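Side-chain contacts in esterase (Xanthomonas oryzae pv. oryzae, PDB 3H2G), which hydrolyses ester bonds as a cell wall-degrading virulence enzyme with which a bacterial pathogen attacks rice: residues S123-L128 against Y175-H180; Y138-S143 against Q243-N248; S236-A241 against N308-D313; A337-K342 against F375-T380. One frame throughout, in Å; residues are numbered along the deposited sequence.

Contact 1 (S123-L128 against Y175-H180); sequences SDYLGL and YSQGGH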
loop_
_atom_site.group_PDB
_atom_site.type_symbol
_atom_site.label_atom_id
_atom_site.label_comp_id
_atom_site.label_asym_id
_atom_site.label_seq_id
_atom_site.Cartn_x
_atom_site.Cartn_y
_atom_site.Cartn_z
ATOM N N SER A 123 -4.938 -5.525 -5.344
ATOM C CA SER A 123 -6.045 -6.010 -4.532
ATOM C C SER A 123 -6.589 -4.825 -3.758
ATOM O O SER A 123 -5.833 -3.927 -3.402
ATOM C CB SER A 123 -5.563 -7.066 -3.534
ATOM O OG SER A 123 -6.577 -7.365 -2.586
ATOM N N ASP A 124 -7.896 -4.806 -3.506
ATOM C CA ASP A 124 -8.464 -3.721 -2.721
ATOM C C ASP A 124 -8.201 -4.011 -1.244
ATOM O O ASP A 124 -8.422 -3.156 -0.389
ATOM C CB ASP A 124 -9.966 -3.581 -2.983
ATOM C CG ASP A 124 -10.260 -2.935 -4.324
ATOM O OD1 ASP A 124 -9.610 -1.915 -4.640
ATOM O OD2 ASP A 124 -11.136 -3.436 -5.059
ATOM N N TYR A 125 -7.708 -5.221 -0.969
ATOM C CA TYR A 125 -7.385 -5.689 0.385
ATOM C C TYR A 125 -8.601 -6.274 1.097
ATOM O O TYR A 125 -9.740 -6.002 0.725
ATOM C CB TYR A 125 -6.840 -4.556 1.268
ATOM C CG TYR A 125 -5.546 -3.906 0.826
ATOM C CD1 TYR A 125 -5.168 -2.670 1.350
ATOM C CD2 TYR A 125 -4.691 -4.523 -0.090
ATOM C CE1 TYR A 125 -3.978 -2.060 0.980
ATOM C CE2 TYR A 125 -3.486 -3.917 -0.469
ATOM C CZ TYR A 125 -3.140 -2.685 0.074
ATOM O OH TYR A 125 -1.957 -2.071 -0.278
ATOM N N LEU A 126 -8.351 -7.069 2.134
ATOM C CA LEU A 126 -9.433 -7.656 2.915
ATOM C C LEU A 126 -10.230 -6.541 3.588
ATOM O O LEU A 126 -9.653 -5.582 4.096
ATOM C CB LEU A 126 -8.878 -8.577 4.008
ATOM C CG LEU A 126 -8.324 -9.959 3.657
ATOM C CD1 LEU A 126 -7.873 -10.650 4.938
ATOM C CD2 LEU A 126 -9.393 -10.791 2.969
ATOM N N GLY A 127 -11.553 -6.668 3.585
ATOM C CA GLY A 127 -12.389 -5.676 4.239
ATOM C C GLY A 127 -12.700 -4.413 3.461
ATOM O O GLY A 127 -13.415 -3.546 3.963
ATOM N N LEU A 128 -12.174 -4.299 2.247
ATOM C CA LEU A 128 -12.416 -3.120 1.419
ATOM C C LEU A 128 -12.962 -3.541 0.061
ATOM O O LEU A 128 -12.897 -4.714 -0.299
ATOM C CB LEU A 128 -11.119 -2.326 1.239
ATOM C CG LEU A 128 -10.468 -1.841 2.538
ATOM C CD1 LEU A 128 -9.102 -1.245 2.234
ATOM C CD2 LEU A 128 -11.375 -0.819 3.224
ATOM N N TYR A 175 2.503 2.204 -2.817
ATOM C CA TYR A 175 2.737 3.497 -2.185
ATOM C C TYR A 175 2.092 3.614 -0.805
ATOM O O TYR A 175 0.938 3.226 -0.619
ATOM C CB TYR A 175 2.208 4.602 -3.115
ATOM C CG TYR A 175 1.815 5.889 -2.422
ATOM C CD1 TYR A 175 2.776 6.722 -1.846
ATOM C CD2 TYR A 175 0.475 6.259 -2.315
ATOM C CE1 TYR A 175 2.411 7.890 -1.178
ATOM C CE2 TYR A 175 0.100 7.423 -1.647
ATOM C CZ TYR A 175 1.073 8.232 -1.080
ATOM O OH TYR A 175 0.704 9.372 -0.404
ATOM N N SER A 176 2.861 4.143 0.151
ATOM C CA SER A 176 2.414 4.359 1.531
ATOM C C SER A 176 2.122 3.028 2.230
ATOM O O SER A 176 3.028 2.210 2.402
ATOM C CB SER A 176 1.172 5.259 1.539
ATOM O OG SER A 176 0.975 5.844 2.818
ATOM N N GLN A 177 0.882 2.803 2.659
ATOM C CA GLN A 177 0.572 1.516 3.278
ATOM C C GLN A 177 0.931 0.480 2.220
ATOM O O GLN A 177 1.373 -0.624 2.536
ATOM C CB GLN A 177 -0.918 1.367 3.604
ATOM C CG GLN A 177 -1.254 -0.055 4.085
ATOM C CD GLN A 177 -2.740 -0.382 4.108
ATOM O OE1 GLN A 177 -3.129 -1.517 4.407
ATOM N NE2 GLN A 177 -3.573 0.597 3.794
ATOM N N GLY A 178 0.734 0.864 0.958
ATOM C CA GLY A 178 1.027 -0.017 -0.160
ATOM C C GLY A 178 2.493 -0.382 -0.269
ATOM O O GLY A 178 2.836 -1.407 -0.862
ATOM N N GLY A 179 3.361 0.461 0.286
ATOM C CA GLY A 179 4.787 0.176 0.253
ATOM C C GLY A 179 5.054 -0.942 1.243
ATOM O O GLY A 179 5.916 -1.796 1.033
ATOM N N HIS A 180 4.301 -0.919 2.338
ATOM C CA HIS A 180 4.394 -1.936 3.377
ATOM C C HIS A 180 3.862 -3.225 2.735
ATOM O O HIS A 180 4.445 -4.297 2.882
ATOM C CB HIS A 180 3.528 -1.517 4.574
ATOM C CG HIS A 180 3.517 -2.499 5.707
ATOM N ND1 HIS A 180 4.447 -2.478 6.726
ATOM C CD2 HIS A 180 2.678 -3.524 5.986
ATOM C CE1 HIS A 180 4.179 -3.449 7.583
ATOM N NE2 HIS A 180 3.111 -4.098 7.157
#

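Contact 2 (Y138-S143 against Q243-N248); sequences YLHSAS and QHTYKN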
loop_
_atom_site.group_PDB
_atom_site.type_symbol
_atom_site.label_atom_id
_atom_site.label_comp_id
_atom_site.label_asym_id
_atom_site.label_seq_id
_atom_site.Cartn_x
_atom_site.Cartn_y
_atom_site.Cartn_z
ATOM N N TYR A 138 -5.496 -3.332 8.594
ATOM C CA TYR A 138 -4.570 -2.263 8.243
ATOM C C TYR A 138 -3.146 -2.560 8.732
ATOM O O TYR A 138 -2.938 -2.887 9.896
ATOM C CB TYR A 138 -5.088 -0.950 8.848
ATOM C CG TYR A 138 -4.308 0.298 8.491
ATOM C CD1 TYR A 138 -4.026 0.616 7.163
ATOM C CD2 TYR A 138 -3.897 1.187 9.484
ATOM C CE1 TYR A 138 -3.353 1.795 6.832
ATOM C CE2 TYR A 138 -3.225 2.369 9.163
ATOM C CZ TYR A 138 -2.957 2.665 7.837
ATOM O OH TYR A 138 -2.289 3.828 7.518
ATOM N N LEU A 139 -2.180 -2.460 7.821
ATOM C CA LEU A 139 -0.768 -2.687 8.127
ATOM C C LEU A 139 -0.432 -4.082 8.656
ATOM O O LEU A 139 0.543 -4.260 9.397
ATOM C CB LEU A 139 -0.273 -1.615 9.106
ATOM C CG LEU A 139 -0.334 -0.190 8.535
ATOM C CD1 LEU A 139 -0.035 0.833 9.627
ATOM C CD2 LEU A 139 0.657 -0.064 7.386
ATOM N N HIS A 140 -1.237 -5.066 8.265
ATOM C CA HIS A 140 -1.025 -6.453 8.668
ATOM C C HIS A 140 -0.302 -7.155 7.518
ATOM O O HIS A 140 -0.914 -7.529 6.519
ATOM C CB HIS A 140 -2.368 -7.138 8.941
ATOM C CG HIS A 140 -2.241 -8.553 9.408
ATOM N ND1 HIS A 140 -2.842 -9.608 8.755
ATOM C CD2 HIS A 140 -1.589 -9.089 10.467
ATOM C CE1 HIS A 140 -2.566 -10.732 9.392
ATOM N NE2 HIS A 140 -1.807 -10.445 10.435
ATOM N N SER A 141 1.008 -7.323 7.669
ATOM C CA SER A 141 1.844 -7.941 6.646
ATOM C C SER A 141 1.301 -9.216 6.010
ATOM O O SER A 141 1.257 -9.334 4.783
ATOM C CB SER A 141 3.238 -8.218 7.219
ATOM O OG SER A 141 3.816 -7.033 7.741
ATOM N N ALA A 142 0.884 -10.170 6.836
ATOM C CA ALA A 142 0.385 -11.443 6.325
ATOM C C ALA A 142 -0.806 -11.357 5.376
ATOM O O ALA A 142 -0.782 -11.965 4.305
ATOM C CB ALA A 142 0.051 -12.375 7.487
ATOM N N SER A 143 -1.845 -10.618 5.757
ATOM C CA SER A 143 -3.030 -10.510 4.908
ATOM C C SER A 143 -2.856 -9.518 3.759
ATOM O O SER A 143 -3.556 -9.603 2.751
ATOM C CB SER A 143 -4.273 -10.164 5.743
ATOM O OG SER A 143 -4.133 -8.926 6.410
ATOM N N GLN A 243 -6.518 -4.306 16.879
ATOM C CA GLN A 243 -7.391 -4.923 17.875
ATOM C C GLN A 243 -8.256 -5.981 17.179
ATOM O O GLN A 243 -8.453 -7.071 17.706
ATOM C CB GLN A 243 -8.281 -3.867 18.544
ATOM C CG GLN A 243 -9.421 -4.439 19.395
ATOM C CD GLN A 243 -8.942 -5.451 20.423
ATOM O OE1 GLN A 243 -7.913 -5.256 21.065
ATOM N NE2 GLN A 243 -9.696 -6.535 20.589
ATOM N N HIS A 244 -8.763 -5.663 15.991
ATOM C CA HIS A 244 -9.587 -6.616 15.245
ATOM C C HIS A 244 -8.767 -7.848 14.877
ATOM O O HIS A 244 -9.207 -8.988 15.040
ATOM C CB HIS A 244 -10.108 -5.999 13.943
ATOM C CG HIS A 244 -11.184 -4.975 14.128
ATOM N ND1 HIS A 244 -12.334 -5.220 14.848
ATOM C CD2 HIS A 244 -11.311 -3.721 13.633
ATOM C CE1 HIS A 244 -13.123 -4.162 14.786
ATOM N NE2 HIS A 244 -12.526 -3.238 14.055
ATOM N N THR A 245 -7.567 -7.601 14.367
ATOM C CA THR A 245 -6.673 -8.666 13.931
ATOM C C THR A 245 -6.130 -9.547 15.051
ATOM O O THR A 245 -6.222 -10.773 14.978
ATOM C CB THR A 245 -5.472 -8.079 13.152
ATOM O OG1 THR A 245 -5.954 -7.290 12.054
ATOM C CG2 THR A 245 -4.572 -9.197 12.620
ATOM N N TYR A 246 -5.574 -8.926 16.088
ATOM C CA TYR A 246 -4.981 -9.678 17.190
ATOM C C TYR A 246 -5.834 -9.834 18.440
ATOM O O TYR A 246 -5.540 -10.684 19.283
ATOM C CB TYR A 246 -3.632 -9.063 17.575
ATOM C CG TYR A 246 -2.612 -9.119 16.468
ATOM C CD1 TYR A 246 -2.372 -8.009 15.655
ATOM C CD2 TYR A 246 -1.907 -10.296 16.204
ATOM C CE1 TYR A 246 -1.459 -8.070 14.606
ATOM C CE2 TYR A 246 -0.989 -10.367 15.156
ATOM C CZ TYR A 246 -0.770 -9.251 14.362
ATOM O OH TYR A 246 0.139 -9.318 13.327
ATOM N N LYS A 247 -6.869 -9.010 18.564
ATOM C CA LYS A 247 -7.773 -9.065 19.709
ATOM C C LYS A 247 -7.019 -9.123 21.032
ATOM O O LYS A 247 -7.357 -9.913 21.918
ATOM C CB LYS A 247 -8.688 -10.289 19.577
ATOM C CG LYS A 247 -9.606 -10.226 18.364
ATOM C CD LYS A 247 -10.466 -11.468 18.238
ATOM C CE LYS A 247 -11.588 -11.249 17.234
ATOM N NZ LYS A 247 -11.080 -10.788 15.912
ATOM N N ASN A 248 -6.006 -8.272 21.177
ATOM C CA ASN A 248 -5.204 -8.277 22.395
ATOM C C ASN A 248 -4.862 -6.901 22.955
ATOM O O ASN A 248 -3.926 -6.768 23.740
ATOM C CB ASN A 248 -3.907 -9.055 22.148
ATOM C CG ASN A 248 -3.042 -8.420 21.077
ATOM O OD1 ASN A 248 -3.410 -7.400 20.485
ATOM N ND2 ASN A 248 -1.881 -9.018 20.823
HETATM O O HOH W 1 -4.129 -4.927 11.444
#

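Contact 3 (S236-A241 against N308-D313); sequences SYAIVA and NPFRQD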
loop_
_atom_site.group_PDB
_atom_site.type_symbol
_atom_site.label_atom_id
_atom_site.label_comp_id
_atom_site.label_asym_id
_atom_site.label_seq_id
_atom_site.Cartn_x
_atom_site.Cartn_y
_atom_site.Cartn_z
ATOM N N SER A 236 -5.309 5.996 14.705
ATOM C CA SER A 236 -6.578 5.390 15.099
ATOM C C SER A 236 -6.892 4.176 14.227
ATOM O O SER A 236 -7.342 3.145 14.728
ATOM C CB SER A 236 -7.708 6.420 15.009
ATOM O OG SER A 236 -7.504 7.460 15.958
ATOM N N TYR A 237 -6.658 4.294 12.924
ATOM C CA TYR A 237 -6.911 3.173 12.015
ATOM C C TYR A 237 -6.054 1.979 12.463
ATOM O O TYR A 237 -6.533 0.848 12.557
ATOM C CB TYR A 237 -6.550 3.576 10.578
ATOM C CG TYR A 237 -7.239 2.774 9.483
ATOM C CD1 TYR A 237 -7.316 3.274 8.183
ATOM C CD2 TYR A 237 -7.847 1.543 9.751
ATOM C CE1 TYR A 237 -7.983 2.578 7.174
ATOM C CE2 TYR A 237 -8.523 0.834 8.746
ATOM C CZ TYR A 237 -8.586 1.364 7.461
ATOM O OH TYR A 237 -9.259 0.698 6.464
ATOM N N ALA A 238 -4.785 2.247 12.758
ATOM C CA ALA A 238 -3.856 1.207 13.193
ATOM C C ALA A 238 -4.292 0.503 14.475
ATOM O O ALA A 238 -4.253 -0.723 14.555
ATOM C CB ALA A 238 -2.463 1.800 13.381
ATOM N N ILE A 239 -4.693 1.278 15.479
ATOM C CA ILE A 239 -5.121 0.713 16.759
ATOM C C ILE A 239 -6.374 -0.151 16.615
ATOM O O ILE A 239 -6.413 -1.292 17.086
ATOM C CB ILE A 239 -5.386 1.837 17.791
ATOM C CG1 ILE A 239 -4.067 2.545 18.120
ATOM C CG2 ILE A 239 -6.035 1.262 19.053
ATOM C CD1 ILE A 239 -4.228 3.806 18.955
ATOM N N VAL A 240 -7.395 0.395 15.963
ATOM C CA VAL A 240 -8.647 -0.327 15.755
ATOM C C VAL A 240 -8.420 -1.607 14.942
ATOM O O VAL A 240 -8.950 -2.668 15.279
ATOM C CB VAL A 240 -9.681 0.578 15.035
ATOM C CG1 VAL A 240 -10.885 -0.231 14.601
ATOM C CG2 VAL A 240 -10.117 1.703 15.970
ATOM N N ALA A 241 -7.624 -1.508 13.881
ATOM C CA ALA A 241 -7.344 -2.664 13.035
ATOM C C ALA A 241 -6.542 -3.732 13.773
ATOM O O ALA A 241 -6.850 -4.920 13.672
ATOM C CB ALA A 241 -6.600 -2.228 11.774
ATOM N N ASN A 308 3.733 -2.696 25.723
ATOM C CA ASN A 308 2.427 -2.161 25.334
ATOM C C ASN A 308 1.904 -3.067 24.214
ATOM O O ASN A 308 2.597 -3.293 23.225
ATOM C CB ASN A 308 2.575 -0.723 24.824
ATOM C CG ASN A 308 1.240 -0.087 24.483
ATOM O OD1 ASN A 308 0.617 0.583 25.316
ATOM N ND2 ASN A 308 0.787 -0.304 23.261
ATOM N N PRO A 309 0.673 -3.595 24.358
ATOM C CA PRO A 309 0.064 -4.487 23.363
ATOM C C PRO A 309 -0.069 -3.947 21.939
ATOM O O PRO A 309 0.109 -4.696 20.975
ATOM C CB PRO A 309 -1.288 -4.836 23.991
ATOM C CG PRO A 309 -1.606 -3.624 24.800
ATOM C CD PRO A 309 -0.278 -3.306 25.445
ATOM N N PHE A 310 -0.396 -2.667 21.797
ATOM C CA PHE A 310 -0.519 -2.094 20.461
ATOM C C PHE A 310 0.875 -2.040 19.849
ATOM O O PHE A 310 1.064 -2.369 18.677
ATOM C CB PHE A 310 -1.127 -0.689 20.526
ATOM C CG PHE A 310 -1.091 0.048 19.217
ATOM C CD1 PHE A 310 -1.626 -0.523 18.063
ATOM C CD2 PHE A 310 -0.509 1.312 19.135
ATOM C CE1 PHE A 310 -1.580 0.159 16.840
ATOM C CE2 PHE A 310 -0.458 1.999 17.922
ATOM C CZ PHE A 310 -0.994 1.420 16.771
ATOM N N ARG A 311 1.851 -1.637 20.656
ATOM C CA ARG A 311 3.233 -1.557 20.206
ATOM C C ARG A 311 3.716 -2.938 19.760
ATOM O O ARG A 311 4.386 -3.068 18.732
ATOM C CB ARG A 311 4.114 -1.026 21.336
ATOM C CG ARG A 311 5.555 -0.786 20.946
ATOM C CD ARG A 311 6.256 0.019 22.023
ATOM N NE ARG A 311 7.707 0.020 21.856
ATOM C CZ ARG A 311 8.538 0.708 22.631
ATOM N NH1 ARG A 311 8.054 1.452 23.619
ATOM N NH2 ARG A 311 9.850 0.635 22.436
ATOM N N GLN A 312 3.374 -3.965 20.538
ATOM C CA GLN A 312 3.752 -5.341 20.217
ATOM C C GLN A 312 3.161 -5.764 18.874
ATOM O O GLN A 312 3.814 -6.438 18.083
ATOM C CB GLN A 312 3.251 -6.302 21.302
ATOM C CG GLN A 312 4.033 -6.272 22.613
ATOM C CD GLN A 312 5.357 -7.004 22.524
ATOM O OE1 GLN A 312 5.436 -8.101 21.966
ATOM N NE2 GLN A 312 6.404 -6.410 23.087
ATOM N N ASP A 313 1.914 -5.377 18.625
ATOM C CA ASP A 313 1.265 -5.729 17.369
ATOM C C ASP A 313 1.941 -5.030 16.194
ATOM O O ASP A 313 2.038 -5.591 15.100
ATOM C CB ASP A 313 -0.226 -5.377 17.419
ATOM C CG ASP A 313 -0.995 -6.237 18.411
ATOM O OD1 ASP A 313 -0.454 -7.273 18.860
ATOM O OD2 ASP A 313 -2.146 -5.883 18.733
#

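Contact 4 (A337-K342 against F375-T380); sequences ATVPLK and FAHMLT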
loop_
_atom_site.group_PDB
_atom_site.type_symbol
_atom_site.label_atom_id
_atom_site.label_comp_id
_atom_site.label_asym_id
_atom_site.label_seq_id
_atom_site.Cartn_x
_atom_site.Cartn_y
_atom_site.Cartn_z
ATOM N N ALA A 337 7.058 13.875 6.121
ATOM C CA ALA A 337 6.886 13.850 7.571
ATOM C C ALA A 337 5.843 12.823 8.019
ATOM O O ALA A 337 5.707 12.554 9.213
ATOM C CB ALA A 337 6.500 15.244 8.078
ATOM N N THR A 338 5.104 12.252 7.072
ATOM C CA THR A 338 4.097 11.250 7.417
ATOM C C THR A 338 4.782 9.892 7.579
ATOM O O THR A 338 4.524 9.160 8.537
ATOM C CB THR A 338 2.993 11.168 6.339
ATOM O OG1 THR A 338 2.290 12.419 6.283
ATOM C CG2 THR A 338 2.002 10.059 6.672
ATOM N N VAL A 339 5.662 9.567 6.638
ATOM C CA VAL A 339 6.427 8.327 6.688
ATOM C C VAL A 339 7.883 8.709 6.425
ATOM O O VAL A 339 8.329 8.742 5.275
ATOM C CB VAL A 339 5.956 7.313 5.614
ATOM C CG1 VAL A 339 6.819 6.056 5.670
ATOM C CG2 VAL A 339 4.492 6.952 5.845
ATOM N N PRO A 340 8.641 9.025 7.491
ATOM C CA PRO A 340 10.048 9.411 7.357
ATOM C C PRO A 340 10.884 8.426 6.550
ATOM O O PRO A 340 10.719 7.211 6.668
ATOM C CB PRO A 340 10.507 9.521 8.807
ATOM C CG PRO A 340 9.268 10.041 9.489
ATOM C CD PRO A 340 8.193 9.164 8.890
ATOM N N LEU A 341 11.782 8.963 5.731
ATOM C CA LEU A 341 12.647 8.138 4.895
ATOM C C LEU A 341 13.541 7.261 5.767
ATOM O O LEU A 341 14.184 6.329 5.278
ATOM C CB LEU A 341 13.493 9.030 3.980
ATOM C CG LEU A 341 14.235 8.344 2.830
ATOM C CD1 LEU A 341 13.260 7.519 1.994
ATOM C CD2 LEU A 341 14.916 9.407 1.969
ATOM N N LYS A 342 13.580 7.570 7.062
ATOM C CA LYS A 342 14.362 6.790 8.015
ATOM C C LYS A 342 13.958 5.321 7.888
ATOM O O LYS A 342 14.751 4.422 8.150
ATOM C CB LYS A 342 14.092 7.271 9.444
ATOM C CG LYS A 342 14.748 6.416 10.525
ATOM C CD LYS A 342 14.280 6.806 11.926
ATOM C CE LYS A 342 14.883 5.869 12.978
ATOM N NZ LYS A 342 14.374 6.123 14.352
ATOM N N PHE A 375 2.296 16.672 3.978
ATOM C CA PHE A 375 1.747 16.641 2.626
ATOM C C PHE A 375 2.757 16.261 1.552
ATOM O O PHE A 375 2.382 15.987 0.409
ATOM C CB PHE A 375 1.122 17.994 2.276
ATOM C CG PHE A 375 -0.049 18.359 3.141
ATOM C CD1 PHE A 375 0.139 19.032 4.345
ATOM C CD2 PHE A 375 -1.341 18.001 2.767
ATOM C CE1 PHE A 375 -0.945 19.342 5.165
ATOM C CE2 PHE A 375 -2.431 18.306 3.582
ATOM C CZ PHE A 375 -2.230 18.977 4.782
ATOM N N ALA A 376 4.038 16.252 1.903
ATOM C CA ALA A 376 5.066 15.887 0.935
ATOM C C ALA A 376 4.960 14.391 0.660
ATOM O O ALA A 376 5.493 13.886 -0.330
ATOM C CB ALA A 376 6.451 16.233 1.476
ATOM N N HIS A 377 4.256 13.689 1.547
ATOM C CA HIS A 377 4.060 12.249 1.425
ATOM C C HIS A 377 3.350 11.914 0.112
ATOM O O HIS A 377 3.815 11.075 -0.658
ATOM C CB HIS A 377 3.236 11.742 2.618
ATOM C CG HIS A 377 3.046 10.252 2.648
ATOM N ND1 HIS A 377 4.099 9.365 2.699
ATOM C CD2 HIS A 377 1.919 9.499 2.676
ATOM C CE1 HIS A 377 3.631 8.129 2.757
ATOM N NE2 HIS A 377 2.311 8.184 2.745
ATOM N N MET A 378 2.230 12.585 -0.143
ATOM C CA MET A 378 1.449 12.343 -1.350
ATOM C C MET A 378 2.199 12.626 -2.649
ATOM O O MET A 378 1.906 12.027 -3.687
ATOM C CB MET A 378 0.151 13.160 -1.310
ATOM C CG MET A 378 -0.834 12.712 -0.231
ATOM S SD MET A 378 -0.354 13.182 1.453
ATOM C CE MET A 378 -1.197 14.759 1.593
ATOM N N LEU A 379 3.166 13.535 -2.595
ATOM C CA LEU A 379 3.947 13.880 -3.778
ATOM C C LEU A 379 4.808 12.710 -4.256
ATOM O O LEU A 379 5.120 12.610 -5.440
ATOM C CB LEU A 379 4.855 15.078 -3.485
ATOM C CG LEU A 379 4.168 16.363 -3.019
ATOM C CD1 LEU A 379 5.219 17.399 -2.641
ATOM C CD2 LEU A 379 3.260 16.887 -4.123
ATOM N N THR A 380 5.184 11.823 -3.338
ATOM C CA THR A 380 6.034 10.688 -3.695
ATOM C C THR A 380 5.353 9.616 -4.527
ATOM O O THR A 380 6.026 8.822 -5.178
ATOM C CB THR A 380 6.636 9.996 -2.447
ATOM O OG1 THR A 380 5.596 9.352 -1.698
ATOM C CG2 THR A 380 7.342 11.013 -1.563
#

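Contact 1 (S123-L128 against Y175-H180)
Tyr125 and Gln177 run past one another in opposite directions, the ring of the first sliding beside the amide of the second. The two planes are inclined by 55°, neither stacked nor perpendicular, and Tyr125 CE1 comes within 3.8 Å of Gln177 CD. Gln177 gets there by an extended chain whose CG lies opposite its backbone N (chi1 173°), which carries the amide alongside the phenol at CE1, at an oblique angle. Beyond the ring, Tyr125 OH reaches the start of helix 177-192 and rests 3.6 Å from Gly178 CA. That hydroxyl is held by partners outside the two segments: it is hydrogen-bonded to His86 O and Thr181 OG1, while the Tyr125 ring stacks on that of His86. The sharp turn from strand 169-175 into helix 177-192, with Ser176 at positive phi and just ahead of the helix, fits the nucleophile elbow of alpha/beta hydrolases, in which Ser176 would probably be the nucleophile; its OG is hydrogen-bonded to His377 NE2. The loop leaving strand 119-123 thus packs against the helical side of this elbow. Tyr125 is itself set by its own segment: Ser123 OG accepts from Tyr125 N at 2.9 Å in an ST turn, and a type II turn follows from Tyr125 to Leu128, its closing bond from Leu128 N to Tyr125 O being weak at 3.3 Å. Ser123 OG is also bonded to Tyr51 OH.

Contact 2 (Y138-S143 against Q243-N248)
His140 extends its CG directly opposite its backbone N (chi1 -178°), which aims the imidazole at helix 231-246, and Thr245 turns CG2 opposite its own N, so that the methyl rather than the hydroxyl confronts the ring. Thr245 CG2 sits over one imidazole face in a CH-pi contact, 3.8 Å from the centroid and 16° off the normal. The edge of the same ring is taken by Tyr246, whose OH lies 3.3 Å from His140 CD2, near the ring plane; the two aromatic planes are inclined by 78°. His140 stands just before helix 141-162, and its ND1 is paired with Ser143 OG at 2.8 Å, a bond that would restrain the rotation of the imidazole. The hydroxyls of the helix 231-246 side have partners of their own, Thr245 OG1 with Ala241 O and Tyr246 OH with Asn317 ND2. A water donates to Tyr138 O at 2.8 Å and hydrogen-bonds Thr245 OG1 at 3.0 Å. Although both segments carry many polar groups, what meets directly is therefore carbon against an aromatic face and an oxygen beside a ring C-H, and a polar link between Tyr138 O and Thr245 OG1 is made by that water.

Contact 3 (S236-A241 against N308-D313)
Phe310 loses the most surface to this contact and carries it alone on its side, its ring lying against Ile239 with one face and meeting Ala238 at its CZ end. Ile239 supplies the principal touch: CG1 stands 3.5 Å from the ring centroid and only 11° off the normal, a CH-pi contact almost over the centre of one face. The two side chains meet at about a right angle, and the touching group is the CG1 methylene, which lies beside the backbone N and opposite the carbonyl carbon (chi1 -66°). Ala238 touches the far end of the phenyl, its CB 3.7 Å from Phe310 CZ. Between these two contacts the main chain itself takes part, for Phe310 CE1 approaches Ile239 N to 3.6 Å. The CA atoms of Ile239 and Phe310 are 6.5 Å apart, the nearest pair across the two segments. Both helices, 231-246 and 309-316, belong to the strand-free insertion of helices and loops between strands 198-205 and 328-332 of the alpha/beta hydrolase sheet, and their packing is part of its interior; this insertion may correspond to the substrate recognition module of the enzyme. Phe298 of helix 296-304 lies against both Ile239 and Phe310, extending the apolar cluster, and Phe215 of helix 211-218 adds to it beside Ala238. Phe310 has CG opposite its backbone N (chi1 171°), which throws the ring out from the first turn of helix 309-316 toward its partner helix, with Met242 also against it.

Contact 4 (A337-K342 against F375-T380)
Two consecutive residues of the 337-342 loop, Thr338 and Val339, pack against His377 from the same side of its ring. Thr338 lies over one face of the imidazole, its CB 4.2 Å from the ring centroid and 27° off the normal in a CH-pi contact, with CG2 displaced toward the rim. Val339 meets the ring obliquely, CG2 coming 3.4 Å from His377 CE1. With CG opposite the backbone N (chi1 -176°), the imidazole is laid along the loop and turns a face to it. In the next shell, His377 ND1 is hydrogen-bonded to Asp336 OD2, an arrangement that fits a probable Ser-His-Asp triad of Ser176, His377 and Asp336, as in alpha/beta hydrolases. Asp336 OD1 accepts from the backbone N of both Thr338 and Val339, which probably helps hold the loop against the ring face, and Thr338 OG1 is bonded to Ala374 O. His377 O accepts twice from Thr380, through OG1 at 2.7 Å and N at 3.1 Å. The contact thus joins the loop between strand 328-332 and helix 342-353 to the first turn of helix 376-396, which also packs on Tyr175 at the end of strand 169-175.

In the fold
From the N terminus, contact 1 comes first, closing the loop between strand 119-123 and helix 177-192. Contact 2 starts within that loop, at the head of helix 141-162, and ends beyond it on helix 231-246, so the two cross. Contact 3 leaves the same helix 231-246 before contact 2 has closed and runs to helix 309-316; these also cross, with centres about 8 Å apart. Contact 2 therefore ties the sheet-bearing core to the strand-free insertion, and contact 3 packs within that insertion. Contact 4 follows in series and closes a separate C-terminal loop, yet it returns to contact 1 through Ser176 and His377, bringing the turn before helix 177-192 and helix 376-396 together at the probable active site.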